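Local coordinates for protein transcription elongation factor SPT6 (Candida glabrata, PDB 3PJP) that binds the phosphorylated C-terminal repeat domain of RNA polymerase II through its tandem SH2 domain and probably acts as a histone H3-H4 chaperone during transcription elongation, at residues 26-29 against 30-34. Residues are numbered along the deposited sequence; the frame is centred on the assembly and turned at random.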
ATOM      1  N   ARG A  26       4.836 -17.133   2.994  1.00 28.59           N
ATOM      2  CA  ARG A  26       4.260 -17.466   1.694  1.00 27.55           C
ATOM      3  C   ARG A  26       2.951 -18.251   1.776  1.00 31.66           C
ATOM      4  O   ARG A  26       2.058 -18.058   0.956  1.00 37.63           O
ATOM      5  CB  ARG A  26       5.262 -18.193   0.799  1.00 29.69           C
ATOM      6  CG  ARG A  26       4.778 -18.326  -0.636  1.00 33.23           C
ATOM      7  CD  ARG A  26       5.840 -18.937  -1.518  1.00 33.41           C
ATOM      8  NE  ARG A  26       7.152 -18.364  -1.242  1.00 33.53           N
ATOM      9  CZ  ARG A  26       7.586 -17.209  -1.731  1.00 32.71           C
ATOM     10  NH1 ARG A  26       6.812 -16.491  -2.540  1.00 31.84           N
ATOM     11  NH2 ARG A  26       8.801 -16.776  -1.419  1.00 33.84           N
ATOM     12  N   SER A  27       2.833 -19.121   2.770  1.00 32.24           N
ATOM     13  CA  SER A  27       1.647 -19.958   2.903  1.00 35.74           C
ATOM     14  C   SER A  27       0.608 -19.356   3.852  1.00 35.71           C
ATOM     15  O   SER A  27      -0.448 -19.945   4.076  1.00 37.54           O
ATOM     16  CB  SER A  27       2.042 -21.349   3.399  1.00 40.73           C
ATOM     17  OG  SER A  27       2.457 -21.289   4.754  1.00 37.63           O
ATOM     18  N   LYS A  28       0.910 -18.188   4.410  1.00 27.20           N
ATOM     19  CA  LYS A  28      -0.013 -17.520   5.321  1.00 30.82           C
ATOM     20  C   LYS A  28      -1.079 -16.727   4.555  1.00 27.59           C
ATOM     21  O   LYS A  28      -1.217 -16.870   3.342  1.00 35.48           O
ATOM     22  CB  LYS A  28       0.753 -16.619   6.298  1.00 32.72           C
ATOM     23  CG  LYS A  28       1.793 -17.363   7.144  1.00 39.47           C
ATOM     24  CD  LYS A  28       1.140 -18.370   8.073  1.00 45.46           C
ATOM     25  CE  LYS A  28       2.164 -19.050   8.974  1.00 54.94           C
ATOM     26  NZ  LYS A  28       2.866 -18.089   9.871  1.00 56.19           N
ATOM     27  N   GLU A  29      -1.839 -15.905   5.270  1.00 26.00           N
ATOM     28  CA  GLU A  29      -2.922 -15.140   4.658  1.00 27.91           C
ATOM     29  C   GLU A  29      -2.604 -13.652   4.592  1.00 27.85           C
ATOM     30  O   GLU A  29      -1.659 -13.182   5.225  1.00 24.75           O
ATOM     31  CB  GLU A  29      -4.226 -15.348   5.433  1.00 37.32           C
ATOM     32  CG  GLU A  29      -4.714 -16.785   5.456  1.00 49.14           C
ATOM     33  CD  GLU A  29      -5.096 -17.290   4.082  1.00 60.41           C
ATOM     34  OE1 GLU A  29      -5.898 -16.615   3.404  1.00 68.57           O
ATOM     35  OE2 GLU A  29      -4.591 -18.356   3.673  1.00 64.09           O
ATOM     36  N   ARG A  30      -3.393 -12.919   3.811  1.00 25.55           N
ATOM     37  CA  ARG A  30      -3.257 -11.466   3.737  1.00 22.76           C
ATOM     38  C   ARG A  30      -3.284 -10.874   5.142  1.00 20.73           C
ATOM     39  O   ARG A  30      -4.163 -11.196   5.944  1.00 25.12           O
ATOM     40  CB  ARG A  30      -4.387 -10.848   2.917  1.00 23.62           C
ATOM     41  CG  ARG A  30      -4.387  -9.337   2.958  1.00 20.61           C
ATOM     42  CD  ARG A  30      -5.513  -8.730   2.123  1.00 18.37           C
ATOM     43  NE  ARG A  30      -5.292  -8.908   0.687  1.00 21.30           N
ATOM     44  CZ  ARG A  30      -6.117  -8.456  -0.254  1.00 18.71           C
ATOM     45  NH1 ARG A  30      -7.224  -7.805   0.078  1.00 21.89           N
ATOM     46  NH2 ARG A  30      -5.834  -8.658  -1.532  1.00 21.50           N
ATOM     47  N   GLY A  31      -2.311 -10.021   5.445  1.00 17.09           N
ATOM     48  CA  GLY A  31      -2.271  -9.369   6.744  1.00 19.00           C
ATOM     49  C   GLY A  31      -1.321 -10.026   7.728  1.00 21.21           C
ATOM     50  O   GLY A  31      -0.895  -9.392   8.694  1.00 21.69           O
ATOM     51  N   ASP A  32      -0.976 -11.293   7.490  1.00 20.60           N
ATOM     52  CA  ASP A  32      -0.003 -11.971   8.350  1.00 18.85           C
ATOM     53  C   ASP A  32       1.362 -11.323   8.189  1.00 22.42           C
ATOM     54  O   ASP A  32       1.696 -10.835   7.112  1.00 24.12           O
ATOM     55  CB  ASP A  32       0.050 -13.469   8.064  1.00 20.45           C
ATOM     56  CG  ASP A  32      -1.155 -14.188   8.603  1.00 31.60           C
ATOM     57  OD1 ASP A  32      -1.685 -13.747   9.648  1.00 38.03           O
ATOM     58  OD2 ASP A  32      -1.583 -15.179   7.988  1.00 28.29           O
ATOM     59  N   PHE A  33       2.136 -11.286   9.267  1.00 19.89           N
ATOM     60  CA  PHE A  33       3.356 -10.495   9.279  1.00 18.89           C
ATOM     61  C   PHE A  33       4.401 -11.095  10.210  1.00 18.54           C
ATOM     62  O   PHE A  33       4.110 -11.996  10.989  1.00 23.41           O
ATOM     63  CB  PHE A  33       3.048  -9.043   9.703  1.00 17.03           C
ATOM     64  CG  PHE A  33       2.646  -8.908  11.144  1.00 17.73           C
ATOM     65  CD1 PHE A  33       3.590  -8.619  12.127  1.00 20.39           C
ATOM     66  CD2 PHE A  33       1.338  -9.103  11.522  1.00 18.28           C
ATOM     67  CE1 PHE A  33       3.219  -8.512  13.464  1.00 18.95           C
ATOM     68  CE2 PHE A  33       0.964  -8.999  12.865  1.00 22.14           C
ATOM     69  CZ  PHE A  33       1.913  -8.708  13.825  1.00 19.33           C
ATOM     70  N   VAL A  34       5.620 -10.583  10.107  1.00 20.73           N
ATOM     71  CA  VAL A  34       6.634 -10.779  11.130  1.00 22.25           C
ATOM     72  C   VAL A  34       7.356  -9.467  11.363  1.00 25.04           C
ATOM     73  O   VAL A  34       7.455  -8.629  10.460  1.00 20.51           O
ATOM     74  CB  VAL A  34       7.684 -11.837  10.733  1.00 25.19           C
ATOM     75  CG1 VAL A  34       7.057 -13.232  10.701  1.00 23.91           C
ATOM     76  CG2 VAL A  34       8.333 -11.482   9.400  1.00 23.84           C
TER
HETATM   77  O   HOH W   1      -5.459 -14.063   2.376  1.00 55.00           O
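Asp32 OD2 accepts the backbone N-H of Glu29 at 2.8 Å, a nearly straight bond (164° at the hydrogen) on the anti side of the carboxylate, somewhat out of its plane. The return bond, Asp32 N to Glu29 O at 3.0 Å, closes a type II beta turn from Glu29 to Asp32, so the backbone N-H and C=O of Glu29 are both held by Asp32, one by its carboxylate and the other by its amide. With CG of Asp32 beside its own backbone N (chi1 -74°), the carboxylate swings back over the start of the turn. There Asp32 OD2 also lies 3.2 Å from Lys28 CB, where the side chains of Lys28 and Asp32 cross at about a right angle; Lys28 NZ stays 5.6 Å from Asp32 OD2, too far for a salt bridge. At the third turn position, Gly31 has a positive phi of 99°, where a CB would press on the preceding carbonyl oxygen. A water bridges Glu29 OE1 and Arg30 N, 2.8 Å from each, and so satisfies the Arg30 amide. The turn ends the loop joining helix 18-25 to strand 33-37 in the first SH2 domain: Lys50 NZ, on strand 44-52, hydrogen-bonds to Lys28 O, while Arg30 hydrogen-bonds to Leu51 O through NE, forms a salt bridge with Asp52 through NH2 and hydrogen-bonds through NH1 to Asn102 and Thr105 on helix 86-105.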